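Local coordinates for SusD/RagB family nutrient-binding outer membrane lipoprotein (Bacteroides vulgatus, PDB 4F7A), which probably binds glycans, perhaps mucin O-glycans, at the cell surface as a SusD-like outer membrane lipoprotein with a TPR-like helical scaffold, at residues F25-K30 and I185-N189; F34-W38 and Y88-I93; A97-T101 and T117-K121; N240-S244 and P328-A334. All blocks are in the same frame, centred on the assembly; numbering follows the deposited sequence.

Overall arrangement
Three of the four contacts are buried, and interaction 2 is only partly so. Interaction 1 sits in the middle: helix 15-30 touches the helices of interaction 3 through Phe25 and Ile28, the residues of interaction 2 through Thr27, and strand 241-243 of interaction 4 through Gln29. Interactions 2 and 3 share helix 84-104 but use successive parts of it, the first with an aromatic cluster, the second with hydroxyls and a buried lysine. Interaction 4, nearest the chain centre, is the one built on backbone bonding between strands; the loop of interaction 1 meets its edge, where Met187 O lies 3.0 Å from Ser244 N, a probable hydrogen bond. Interactions 2 and 4 do not touch.

Interaction 1 (F25-K30 and I185-N189); sequences FETIQK and INMCN
Helix-to-loop docking within the SusD-like helical scaffold is centred here on one buried glutamine. Residues 25-30 lie on helix 15-30; residues 185-189 lie in the connection between helices 151-174 and 193-210 and run past it in an irregular conformation. Asn186 points away and turns the loop: its OD1 accepts from Cys188 N at 3.2 Å, an Asx turn, and also bonds to Cys190 N. The closest CA pairs are Phe25 with Ile185 at 6.1 Å and Gln29 with Met187 at 6.5 Å. Gln29, with chi1 m and chi2 t, uses both ends of its amide: NE2 donates to Ile185 O at 3.0 Å and, one turn back, to Phe25 O at 3.0 Å, while OE1 accepts from Met187 N at 3.1 Å. Beside this, Ile185 CG2 lies over the face of the Phe25 ring, 3.9 Å from its centroid, a CH-pi contact. The selenomethionine Met187 (chi1 m, chi2 t) lies along the helix, its SE 3.9 Å from Glu26 CA and its CE 3.6 Å from Lys30 CG, next to the salt bridge of Lys30 NZ with Glu26 OE2 at 2.6 Å. A buried side-chain amide thus docks an irregular interhelical connection on a third helix of the SusD-like fold.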
loop_
_atom_site.group_PDB
_atom_site.type_symbol
_atom_site.label_atom_id
_atom_site.label_comp_id
_atom_site.label_asym_id
_atom_site.label_seq_id
_atom_site.Cartn_x
_atom_site.Cartn_y
_atom_site.Cartn_z
ATOM N N PHE A 25 -14.729 -6.384 14.659
ATOM C CA PHE A 25 -13.697 -5.384 14.491
ATOM C C PHE A 25 -12.295 -5.962 14.599
ATOM O O PHE A 25 -11.387 -5.494 13.926
ATOM C CB PHE A 25 -13.877 -4.254 15.489
ATOM C CG PHE A 25 -14.958 -3.295 15.088
ATOM C CD1 PHE A 25 -14.693 -2.299 14.163
ATOM C CD2 PHE A 25 -16.224 -3.429 15.585
ATOM C CE1 PHE A 25 -15.701 -1.425 13.760
ATOM C CE2 PHE A 25 -17.241 -2.583 15.184
ATOM C CZ PHE A 25 -16.962 -1.561 14.280
ATOM N N GLU A 26 -12.146 -6.977 15.434
ATOM C CA GLU A 26 -10.873 -7.639 15.615
ATOM C C GLU A 26 -10.470 -8.392 14.341
ATOM O O GLU A 26 -9.330 -8.307 13.884
ATOM C CB GLU A 26 -10.953 -8.601 16.791
ATOM C CG GLU A 26 -9.684 -9.386 16.970
ATOM C CD GLU A 26 -9.724 -10.388 18.138
ATOM O OE1 GLU A 26 -10.718 -10.421 18.891
ATOM O OE2 GLU A 26 -8.741 -11.143 18.271
ATOM N N THR A 27 -11.400 -9.159 13.779
ATOM C CA THR A 27 -11.139 -9.883 12.533
ATOM C C THR A 27 -10.817 -8.934 11.366
ATOM O O THR A 27 -9.884 -9.166 10.589
ATOM C CB THR A 27 -12.323 -10.768 12.187
ATOM O OG1 THR A 27 -12.496 -11.711 13.239
ATOM C CG2 THR A 27 -12.131 -11.510 10.843
ATOM N N ILE A 28 -11.587 -7.856 11.249
ATOM C CA ILE A 28 -11.379 -6.915 10.143
ATOM C C ILE A 28 -9.996 -6.265 10.248
ATOM O O ILE A 28 -9.262 -6.209 9.266
ATOM C CB ILE A 28 -12.463 -5.814 10.107
ATOM C CG1 ILE A 28 -13.841 -6.421 9.813
ATOM C CG2 ILE A 28 -12.128 -4.761 9.019
ATOM C CD1 ILE A 28 -15.032 -5.518 10.236
ATOM N N GLN A 29 -9.664 -5.747 11.431
ATOM C CA GLN A 29 -8.388 -5.057 11.611
ATOM C C GLN A 29 -7.166 -5.995 11.450
ATOM O O GLN A 29 -6.127 -5.599 10.910
ATOM C CB GLN A 29 -8.381 -4.278 12.927
ATOM C CG GLN A 29 -9.201 -2.987 12.765
ATOM C CD GLN A 29 -9.493 -2.283 14.056
ATOM O OE1 GLN A 29 -8.890 -1.232 14.367
ATOM N NE2 GLN A 29 -10.394 -2.866 14.853
ATOM N N LYS A 30 -7.309 -7.249 11.855
ATOM C CA LYS A 30 -6.250 -8.241 11.633
ATOM C C LYS A 30 -6.143 -8.664 10.172
ATOM O O LYS A 30 -5.142 -9.238 9.769
ATOM C CB LYS A 30 -6.492 -9.486 12.480
ATOM C CG LYS A 30 -6.320 -9.224 13.962
ATOM C CD LYS A 30 -6.438 -10.518 14.769
ATOM C CE LYS A 30 -6.123 -10.268 16.246
ATOM N NZ LYS A 30 -6.380 -11.442 17.131
ATOM N N ILE A 185 -12.747 -0.922 20.264
ATOM C CA ILE A 185 -12.482 -1.388 18.903
ATOM C C ILE A 185 -11.196 -0.810 18.325
ATOM O O ILE A 185 -10.879 -1.058 17.160
ATOM C CB ILE A 185 -13.674 -1.076 17.929
ATOM C CG1 ILE A 185 -13.942 0.422 17.835
ATOM C CG2 ILE A 185 -14.916 -1.775 18.383
ATOM C CD1 ILE A 185 -14.925 0.813 16.684
ATOM N N ASN A 186 -10.424 -0.092 19.134
ATOM C CA ASN A 186 -9.207 0.540 18.625
ATOM C C ASN A 186 -8.042 -0.445 18.460
ATOM O O ASN A 186 -7.279 -0.669 19.391
ATOM C CB ASN A 186 -8.762 1.668 19.551
ATOM C CG ASN A 186 -7.582 2.445 18.986
ATOM O OD1 ASN A 186 -7.251 2.292 17.803
ATOM N ND2 ASN A 186 -6.946 3.274 19.820
HETATM N N MSE A 187 -7.892 -1.011 17.275
HETATM C CA MSE A 187 -6.632 -1.673 16.911
HETATM C C MSE A 187 -5.884 -0.956 15.799
HETATM O O MSE A 187 -4.969 -1.537 15.239
HETATM C CB MSE A 187 -6.891 -3.116 16.443
HETATM C CG MSE A 187 -7.326 -4.030 17.533
HETATM SE SE MSE A 187 -7.651 -5.795 16.772
HETATM C CE MSE A 187 -5.983 -6.140 15.849
ATOM N N CYS A 188 -6.245 0.283 15.479
ATOM C CA CYS A 188 -5.609 0.983 14.348
ATOM C C CYS A 188 -5.077 2.367 14.718
ATOM O O CYS A 188 -4.774 3.159 13.829
ATOM C CB CYS A 188 -6.559 1.077 13.156
ATOM S SG CYS A 188 -8.063 1.982 13.533
ATOM N N ASN A 189 -4.915 2.625 16.016
ATOM C CA ASN A 189 -4.407 3.914 16.538
ATOM C C ASN A 189 -5.412 5.054 16.291
ATOM O O ASN A 189 -5.026 6.179 15.949
ATOM C CB ASN A 189 -3.007 4.239 16.006
ATOM C CG ASN A 189 -2.314 5.384 16.770
ATOM O OD1 ASN A 189 -2.548 5.582 17.966
ATOM N ND2 ASN A 189 -1.450 6.123 16.081
#

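Interaction 2 (F34-W38 and Y88-I93); sequences FNYDW and YTYNYI
Four aromatic side chains interlock where the irregular loop after helix 15-30 passes helix 84-104. Residues 34-38 are non-regular, with Phe34, Tyr36 and Trp38 all directed at the helix and the intervening Asn35 and Asp37 out of its reach. Residues 88-93 are helical with a wider pi-type turn at 89-93. CA atoms are nearest at Phe34-Tyr88 (8.2 Å) and Trp38-Tyr92 (7.6 Å), leaving room for rings between the backbones. The Phe34 ring (chi1 t) fills the hollow between Tyr88 and Ile93: Tyr88 CB sits over its face, 4.1 Å from the centroid, and Ile93 CG1 meets its edge, 3.8 Å from Phe34 CE2. Trp38 (chi1 p) lies flat on Tyr92 (chi1 m) in an offset stack, the five-membered ring 4.2 Å from the Tyr92 centroid with planes at 10°, and Trp38 CB covers the same phenol ring. The far end of the indole reaches Tyr88, CH2 to CE1 at 3.4 Å, while its NE1 bonds to Glu40. Tyr36 fits beside Tyr92 and Ile93, its CD2 4.1 Å from Tyr92 CB and 4.2 Å from Ile93 CD1. Phe34, Trp38, Tyr88 and Tyr92 thus form an aromatic cluster joining the loop to helix 84-104 of the SusD-like fold.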
loop_
_atom_site.group_PDB
_atom_site.type_symbol
_atom_site.label_atom_id
_atom_site.label_comp_id
_atom_site.label_asym_id
_atom_site.label_seq_id
_atom_site.Cartn_x
_atom_site.Cartn_y
_atom_site.Cartn_z
ATOM N N PHE A 34 -2.782 -8.604 6.203
ATOM C CA PHE A 34 -3.494 -9.795 6.631
ATOM C C PHE A 34 -2.649 -10.661 7.533
ATOM O O PHE A 34 -1.582 -11.112 7.140
ATOM C CB PHE A 34 -3.924 -10.601 5.403
ATOM C CG PHE A 34 -4.784 -11.784 5.728
ATOM C CD1 PHE A 34 -4.210 -12.985 6.109
ATOM C CD2 PHE A 34 -6.164 -11.701 5.641
ATOM C CE1 PHE A 34 -4.987 -14.077 6.412
ATOM C CE2 PHE A 34 -6.955 -12.802 5.947
ATOM C CZ PHE A 34 -6.371 -13.987 6.325
ATOM N N ASN A 35 -3.125 -10.892 8.751
ATOM C CA ASN A 35 -2.522 -11.936 9.587
ATOM C C ASN A 35 -3.544 -12.514 10.543
ATOM O O ASN A 35 -3.284 -12.729 11.737
ATOM C CB ASN A 35 -1.275 -11.430 10.294
ATOM C CG ASN A 35 -0.251 -12.534 10.526
ATOM O OD1 ASN A 35 -0.200 -13.524 9.772
ATOM N ND2 ASN A 35 0.588 -12.366 11.552
ATOM N N TYR A 36 -4.712 -12.788 9.980
ATOM C CA TYR A 36 -5.826 -13.356 10.695
ATOM C C TYR A 36 -5.761 -14.871 10.633
ATOM O O TYR A 36 -5.671 -15.457 9.547
ATOM C CB TYR A 36 -7.145 -12.864 10.074
ATOM C CG TYR A 36 -8.363 -13.617 10.577
ATOM C CD1 TYR A 36 -8.814 -13.448 11.880
ATOM C CD2 TYR A 36 -9.026 -14.519 9.768
ATOM C CE1 TYR A 36 -9.916 -14.161 12.364
ATOM C CE2 TYR A 36 -10.124 -15.230 10.237
ATOM C CZ TYR A 36 -10.563 -15.038 11.527
ATOM O OH TYR A 36 -11.634 -15.743 11.977
ATOM N N ASP A 37 -5.815 -15.507 11.804
ATOM C CA ASP A 37 -5.730 -16.961 11.916
ATOM C C ASP A 37 -7.141 -17.562 11.910
ATOM O O ASP A 37 -7.853 -17.469 12.917
ATOM C CB ASP A 37 -5.017 -17.338 13.219
ATOM C CG ASP A 37 -4.672 -18.829 13.314
ATOM O OD1 ASP A 37 -5.201 -19.668 12.546
ATOM O OD2 ASP A 37 -3.831 -19.163 14.176
ATOM N N TRP A 38 -7.511 -18.179 10.792
ATOM C CA TRP A 38 -8.824 -18.802 10.641
ATOM C C TRP A 38 -8.834 -20.229 11.168
ATOM O O TRP A 38 -9.869 -20.879 11.128
ATOM C CB TRP A 38 -9.314 -18.763 9.192
ATOM C CG TRP A 38 -8.534 -19.614 8.224
ATOM C CD1 TRP A 38 -8.712 -20.943 7.981
ATOM C CD2 TRP A 38 -7.476 -19.188 7.357
ATOM N NE1 TRP A 38 -7.822 -21.372 7.030
ATOM C CE2 TRP A 38 -7.046 -20.319 6.636
ATOM C CE3 TRP A 38 -6.827 -17.973 7.142
ATOM C CZ2 TRP A 38 -6.007 -20.263 5.707
ATOM C CZ3 TRP A 38 -5.806 -17.922 6.217
ATOM C CH2 TRP A 38 -5.402 -19.058 5.517
ATOM N N TYR A 88 -8.243 -14.577 0.357
ATOM C CA TYR A 88 -8.250 -14.408 1.802
ATOM C C TYR A 88 -9.201 -13.308 2.232
ATOM O O TYR A 88 -9.893 -13.438 3.239
ATOM C CB TYR A 88 -6.825 -14.183 2.327
ATOM C CG TYR A 88 -5.935 -15.412 2.171
ATOM C CD1 TYR A 88 -6.404 -16.684 2.483
ATOM C CD2 TYR A 88 -4.622 -15.303 1.703
ATOM C CE1 TYR A 88 -5.594 -17.819 2.323
ATOM C CE2 TYR A 88 -3.794 -16.428 1.570
ATOM C CZ TYR A 88 -4.292 -17.680 1.870
ATOM O OH TYR A 88 -3.497 -18.805 1.724
ATOM N N THR A 89 -9.244 -12.223 1.480
ATOM C CA THR A 89 -10.083 -11.111 1.825
ATOM C C THR A 89 -11.568 -11.485 1.674
ATOM O O THR A 89 -12.355 -11.243 2.581
ATOM C CB THR A 89 -9.748 -9.855 1.006
ATOM O OG1 THR A 89 -8.381 -9.482 1.233
ATOM C CG2 THR A 89 -10.641 -8.713 1.432
ATOM N N TYR A 90 -11.939 -12.114 0.565
ATOM C CA TYR A 90 -13.330 -12.513 0.363
ATOM C C TYR A 90 -13.746 -13.706 1.216
ATOM O O TYR A 90 -14.891 -13.785 1.632
ATOM C CB TYR A 90 -13.620 -12.781 -1.109
ATOM C CG TYR A 90 -13.824 -11.494 -1.882
ATOM C CD1 TYR A 90 -14.975 -10.721 -1.689
ATOM C CD2 TYR A 90 -12.870 -11.043 -2.777
ATOM C CE1 TYR A 90 -15.164 -9.532 -2.408
ATOM C CE2 TYR A 90 -13.037 -9.875 -3.494
ATOM C CZ TYR A 90 -14.187 -9.117 -3.304
ATOM O OH TYR A 90 -14.346 -7.964 -4.029
ATOM N N ASN A 91 -12.820 -14.610 1.513
ATOM C CA ASN A 91 -13.164 -15.747 2.362
ATOM C C ASN A 91 -13.377 -15.357 3.814
ATOM O O ASN A 91 -14.298 -15.858 4.451
ATOM C CB ASN A 91 -12.105 -16.854 2.267
ATOM C CG ASN A 91 -12.240 -17.661 0.994
ATOM O OD1 ASN A 91 -13.294 -17.650 0.371
ATOM N ND2 ASN A 91 -11.179 -18.333 0.591
ATOM N N TYR A 92 -12.541 -14.460 4.332
ATOM C CA TYR A 92 -12.489 -14.231 5.780
ATOM C C TYR A 92 -12.792 -12.833 6.313
ATOM O O TYR A 92 -13.167 -12.701 7.469
ATOM C CB TYR A 92 -11.116 -14.685 6.300
ATOM C CG TYR A 92 -10.826 -16.146 5.976
ATOM C CD1 TYR A 92 -11.579 -17.175 6.536
ATOM C CD2 TYR A 92 -9.801 -16.486 5.122
ATOM C CE1 TYR A 92 -11.312 -18.504 6.224
ATOM C CE2 TYR A 92 -9.529 -17.801 4.808
ATOM C CZ TYR A 92 -10.280 -18.802 5.351
ATOM O OH TYR A 92 -9.969 -20.094 4.993
ATOM N N ILE A 93 -12.599 -11.795 5.507
ATOM C CA ILE A 93 -12.538 -10.442 6.017
ATOM C C ILE A 93 -13.722 -9.598 5.533
ATOM O O ILE A 93 -14.464 -9.041 6.343
ATOM C CB ILE A 93 -11.210 -9.773 5.631
ATOM C CG1 ILE A 93 -10.022 -10.638 6.092
ATOM C CG2 ILE A 93 -11.114 -8.323 6.209
ATOM C CD1 ILE A 93 -10.061 -11.109 7.592
#

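Interaction 3 (A97-T101 and T117-K121); sequences AHKST and TLILK
A lysine and three hydroxyl groups tie together two antiparallel neighbouring helices, 84-104 and 111-132, a helical hairpin of the kind from which TPR-like folds are built. Lys121 (chi1 t, chi2 t, chi3 p) sends NZ across to Thr101 OG1 at 3.0 Å; the threonine, with chi1 m, in turn donates OG1 to its own helix at Ala97 O, 2.8 Å away. The second link is Ser100 OG to Thr117 OG1 at 2.8 Å, and Thr117 OG1 is also hydrogen-bonded to Phe113 O within its own helix. A water bridges the segments, 2.8 Å from His98 ND1 and accepting from Lys121 NZ at 2.9 Å.

The axes of the two short helical segments approach to 9.5 Å and cross at -158°, so the chains run in nearly opposite directions. In the register, Ala97 faces Lys121 (CA-CA 5.8 Å) and Thr101 faces Thr117 (6.2 Å). Small side chains at Ala97 and Ser100, both pointing toward the partner, suit this approach. Thr117 CG2 nestles against helix 84-104, 3.4 Å from Ala97 O and 3.3 Å from Thr101 OG1. The aliphatic part of Lys121 covers the alanine, with Lys121 CG 4.0 Å from Ala97 CB. Leu118 points away at its CB, yet its tip returns to the interface, where Leu118 CD2 lies 4.2 Å from Thr101 CG2.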
loop_
_atom_site.group_PDB
_atom_site.type_symbol
_atom_site.label_atom_id
_atom_site.label_comp_id
_atom_site.label_asym_id
_atom_site.label_seq_id
_atom_site.Cartn_x
_atom_site.Cartn_y
_atom_site.Cartn_z
ATOM N N ALA A 97 -16.794 -7.491 7.444
ATOM C CA ALA A 97 -17.017 -6.056 7.318
ATOM C C ALA A 97 -18.442 -5.781 6.883
ATOM O O ALA A 97 -19.061 -4.803 7.328
ATOM C CB ALA A 97 -16.047 -5.431 6.318
ATOM N N HIS A 98 -18.956 -6.635 5.992
ATOM C CA HIS A 98 -20.338 -6.493 5.537
ATOM C C HIS A 98 -21.324 -6.784 6.682
ATOM O O HIS A 98 -22.260 -5.999 6.912
ATOM C CB HIS A 98 -20.594 -7.397 4.343
ATOM C CG HIS A 98 -21.969 -7.257 3.791
ATOM N ND1 HIS A 98 -22.371 -6.135 3.101
ATOM C CD2 HIS A 98 -23.045 -8.074 3.857
ATOM C CE1 HIS A 98 -23.642 -6.272 2.756
ATOM N NE2 HIS A 98 -24.072 -7.442 3.200
ATOM N N LYS A 99 -21.118 -7.891 7.409
ATOM C CA LYS A 99 -21.946 -8.194 8.584
ATOM C C LYS A 99 -21.918 -7.040 9.586
ATOM O O LYS A 99 -22.950 -6.650 10.129
ATOM C CB LYS A 99 -21.485 -9.482 9.286
ATOM C CG LYS A 99 -22.355 -9.888 10.475
ATOM N N SER A 100 -20.744 -6.470 9.810
ATOM C CA SER A 100 -20.617 -5.386 10.781
ATOM C C SER A 100 -21.406 -4.162 10.311
ATOM O O SER A 100 -22.006 -3.454 11.124
ATOM C CB SER A 100 -19.145 -5.028 11.022
ATOM O OG SER A 100 -19.025 -4.070 12.057
ATOM N N THR A 101 -21.399 -3.916 9.003
ATOM C CA THR A 101 -22.249 -2.864 8.420
ATOM C C THR A 101 -23.733 -3.109 8.711
ATOM O O THR A 101 -24.446 -2.218 9.194
ATOM C CB THR A 101 -22.029 -2.725 6.903
ATOM O OG1 THR A 101 -20.630 -2.580 6.645
ATOM C CG2 THR A 101 -22.770 -1.484 6.354
ATOM N N THR A 117 -16.703 0.932 10.908
ATOM C CA THR A 117 -16.857 -0.207 10.024
ATOM C C THR A 117 -16.661 0.220 8.584
ATOM O O THR A 117 -15.928 -0.427 7.844
ATOM C CB THR A 117 -18.250 -0.857 10.138
ATOM O OG1 THR A 117 -18.393 -1.451 11.412
ATOM C CG2 THR A 117 -18.445 -1.938 9.057
ATOM N N LEU A 118 -17.328 1.304 8.189
ATOM C CA LEU A 118 -17.267 1.776 6.803
ATOM C C LEU A 118 -15.853 2.162 6.417
ATOM O O LEU A 118 -15.392 1.815 5.331
ATOM C CB LEU A 118 -18.203 2.962 6.582
ATOM C CG LEU A 118 -19.682 2.577 6.608
ATOM C CD1 LEU A 118 -20.576 3.798 6.376
ATOM C CD2 LEU A 118 -19.987 1.504 5.587
ATOM N N ILE A 119 -15.175 2.887 7.303
ATOM C CA ILE A 119 -13.784 3.302 7.050
ATOM C C ILE A 119 -12.892 2.064 6.883
ATOM O O ILE A 119 -12.101 1.960 5.941
ATOM C CB ILE A 119 -13.271 4.256 8.170
ATOM C CG1 ILE A 119 -14.088 5.563 8.151
ATOM C CG2 ILE A 119 -11.758 4.601 7.970
ATOM C CD1 ILE A 119 -14.133 6.308 9.472
ATOM N N LEU A 120 -13.001 1.115 7.796
ATOM C CA LEU A 120 -12.202 -0.100 7.668
ATOM C C LEU A 120 -12.520 -0.875 6.381
ATOM O O LEU A 120 -11.643 -1.466 5.774
ATOM C CB LEU A 120 -12.416 -0.999 8.882
ATOM C CG LEU A 120 -11.891 -0.488 10.205
ATOM C CD1 LEU A 120 -12.372 -1.441 11.332
ATOM C CD2 LEU A 120 -10.353 -0.297 10.189
ATOM N N LYS A 121 -13.787 -0.880 5.973
ATOM C CA LYS A 121 -14.202 -1.611 4.776
ATOM C C LYS A 121 -13.564 -1.001 3.524
ATOM O O LYS A 121 -13.079 -1.720 2.629
ATOM C CB LYS A 121 -15.732 -1.613 4.706
ATOM C CG LYS A 121 -16.305 -2.461 3.604
ATOM C CD LYS A 121 -17.800 -2.715 3.792
ATOM C CE LYS A 121 -18.644 -1.469 3.592
ATOM N NZ LYS A 121 -20.135 -1.685 3.846
HETATM O O HOH W 1 -20.728 -4.050 2.206
#

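Interaction 4 (N240-S244 and P328-A334); sequences NIQIS and PAVLLTA
Backbone hydrogen bonds join strand 241-243 to strand 329-332 in antiparallel fashion, the short axes 4.4 Å apart with N-to-C directions at 147°. Ile243 and Ala329 form a hydrogen-bonded pair, Ile243 N to Ala329 O and Ala329 N to Ile243 O both 2.9 Å. At the other end Ile241 N donates to Leu332 O at 2.8 Å, and Ile241 O accepts twice, from Leu331 N at 2.8 Å and Leu332 N at 3.2 Å. Gln242 and Val330 lie between as a non-hydrogen-bonded pair, CA-CA 4.1 Å. Two CA-H...O contacts, Gln242 CA to Ala329 O and Pro328 CA to Ile243 O, are each 3.1 Å.

The doubled acceptor marks a classic beta bulge: Leu331 (phi/psi -118/-39) and Leu332 both stand opposite Ile241, shifting the register by one. These two strands form a small sheet within a mainly helical SusD-like fold.

Among side-chain polar contacts, Asn240 OD1 (chi1 m) accepts from Ala334 N at 2.8 Å, at the start of helix 334-346, where Thr333 is the N-cap and its OG1 bonds to Glu336 N. A water donates to Gln242 OE1 and Pro328 O, 3.0 Å from each.

Apolar packing gathers on the face of Ile241, Ile243, Ala329 and Leu332, with Ile241 CB 4.0 Å from Leu332 CB; Ile243 CG1 also meets Leu331 CD1 at 3.6 Å.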
loop_
_atom_site.group_PDB
_atom_site.type_symbol
_atom_site.label_atom_id
_atom_site.label_comp_id
_atom_site.label_asym_id
_atom_site.label_seq_id
_atom_site.Cartn_x
_atom_site.Cartn_y
_atom_site.Cartn_z
ATOM N N ASN A 240 -0.294 7.973 13.201
ATOM C CA ASN A 240 -0.262 7.109 12.015
ATOM C C ASN A 240 -1.264 5.956 12.222
ATOM O O ASN A 240 -1.386 5.427 13.317
ATOM C CB ASN A 240 1.143 6.519 11.827
ATOM C CG ASN A 240 2.109 7.484 11.212
ATOM O OD1 ASN A 240 1.735 8.613 10.861
ATOM N ND2 ASN A 240 3.380 7.061 11.098
ATOM N N ILE A 241 -1.983 5.596 11.166
ATOM C CA ILE A 241 -2.856 4.426 11.208
ATOM C C ILE A 241 -1.951 3.206 11.075
ATOM O O ILE A 241 -1.220 3.063 10.090
ATOM C CB ILE A 241 -3.901 4.433 10.080
ATOM C CG1 ILE A 241 -4.687 5.770 10.076
ATOM C CG2 ILE A 241 -4.839 3.208 10.191
ATOM C CD1 ILE A 241 -5.339 6.203 11.431
ATOM N N GLN A 242 -2.023 2.332 12.073
ATOM C CA GLN A 242 -1.170 1.158 12.145
ATOM C C GLN A 242 -1.841 0.133 13.038
ATOM O O GLN A 242 -2.466 0.484 14.030
ATOM C CB GLN A 242 0.202 1.514 12.703
ATOM C CG GLN A 242 0.207 2.272 14.007
ATOM C CD GLN A 242 1.597 2.761 14.364
ATOM O OE1 GLN A 242 2.442 2.910 13.503
ATOM N NE2 GLN A 242 1.831 3.010 15.636
ATOM N N ILE A 243 -1.723 -1.122 12.655
ATOM C CA ILE A 243 -2.456 -2.209 13.305
ATOM C C ILE A 243 -1.677 -2.859 14.435
ATOM O O ILE A 243 -0.520 -3.268 14.248
ATOM C CB ILE A 243 -2.841 -3.303 12.316
ATOM C CG1 ILE A 243 -3.684 -2.726 11.167
ATOM C CG2 ILE A 243 -3.601 -4.464 13.067
ATOM C CD1 ILE A 243 -5.030 -2.058 11.567
ATOM N N SER A 244 -2.325 -2.983 15.582
ATOM C CA SER A 244 -1.755 -3.691 16.730
ATOM C C SER A 244 -2.805 -4.014 17.763
ATOM O O SER A 244 -3.860 -3.370 17.835
ATOM C CB SER A 244 -0.618 -2.887 17.387
ATOM O OG SER A 244 -1.100 -1.688 17.998
ATOM N N PRO A 328 3.621 -2.363 15.379
ATOM C CA PRO A 328 2.352 -2.122 14.667
ATOM C C PRO A 328 2.573 -2.091 13.139
ATOM O O PRO A 328 3.611 -1.607 12.681
ATOM C CB PRO A 328 1.912 -0.744 15.190
ATOM C CG PRO A 328 2.538 -0.620 16.525
ATOM C CD PRO A 328 3.897 -1.301 16.364
ATOM N N ALA A 329 1.628 -2.630 12.376
ATOM C CA ALA A 329 1.713 -2.669 10.924
ATOM C C ALA A 329 1.177 -1.376 10.336
ATOM O O ALA A 329 -0.030 -1.135 10.352
ATOM C CB ALA A 329 0.899 -3.866 10.365
ATOM N N VAL A 330 2.069 -0.557 9.803
ATOM C CA VAL A 330 1.698 0.744 9.266
ATOM C C VAL A 330 0.811 0.612 8.019
ATOM O O VAL A 330 1.107 -0.196 7.121
ATOM C CB VAL A 330 2.957 1.545 8.921
ATOM C CG1 VAL A 330 2.594 2.822 8.250
ATOM C CG2 VAL A 330 3.774 1.808 10.222
ATOM N N LEU A 331 -0.280 1.384 7.995
ATOM C CA LEU A 331 -1.250 1.412 6.880
ATOM C C LEU A 331 -1.358 2.780 6.208
ATOM O O LEU A 331 -1.536 2.853 4.987
ATOM C CB LEU A 331 -2.651 0.990 7.348
ATOM C CG LEU A 331 -2.778 -0.484 7.765
ATOM C CD1 LEU A 331 -4.188 -0.759 8.245
ATOM C CD2 LEU A 331 -2.369 -1.410 6.616
ATOM N N LEU A 332 -1.306 3.846 6.998
ATOM C CA LEU A 332 -1.467 5.214 6.475
ATOM C C LEU A 332 -0.771 6.220 7.416
ATOM O O LEU A 332 -1.148 6.352 8.569
ATOM C CB LEU A 332 -2.958 5.537 6.319
ATOM C CG LEU A 332 -3.307 6.750 5.457
ATOM C CD1 LEU A 332 -4.738 6.653 4.948
ATOM C CD2 LEU A 332 -3.078 8.034 6.220
ATOM N N THR A 333 0.227 6.931 6.898
ATOM C CA THR A 333 1.080 7.763 7.716
ATOM C C THR A 333 0.775 9.230 7.486
ATOM O O THR A 333 0.256 9.627 6.429
ATOM C CB THR A 333 2.579 7.505 7.410
ATOM O OG1 THR A 333 2.875 7.887 6.059
ATOM C CG2 THR A 333 2.948 6.008 7.643
ATOM N N ALA A 334 1.130 10.023 8.493
ATOM C CA ALA A 334 1.207 11.456 8.397
ATOM C C ALA A 334 2.117 11.892 7.233
ATOM O O ALA A 334 1.780 12.799 6.465
ATOM C CB ALA A 334 1.741 12.005 9.738
HETATM O O HOH W 2 4.686 0.980 13.678
#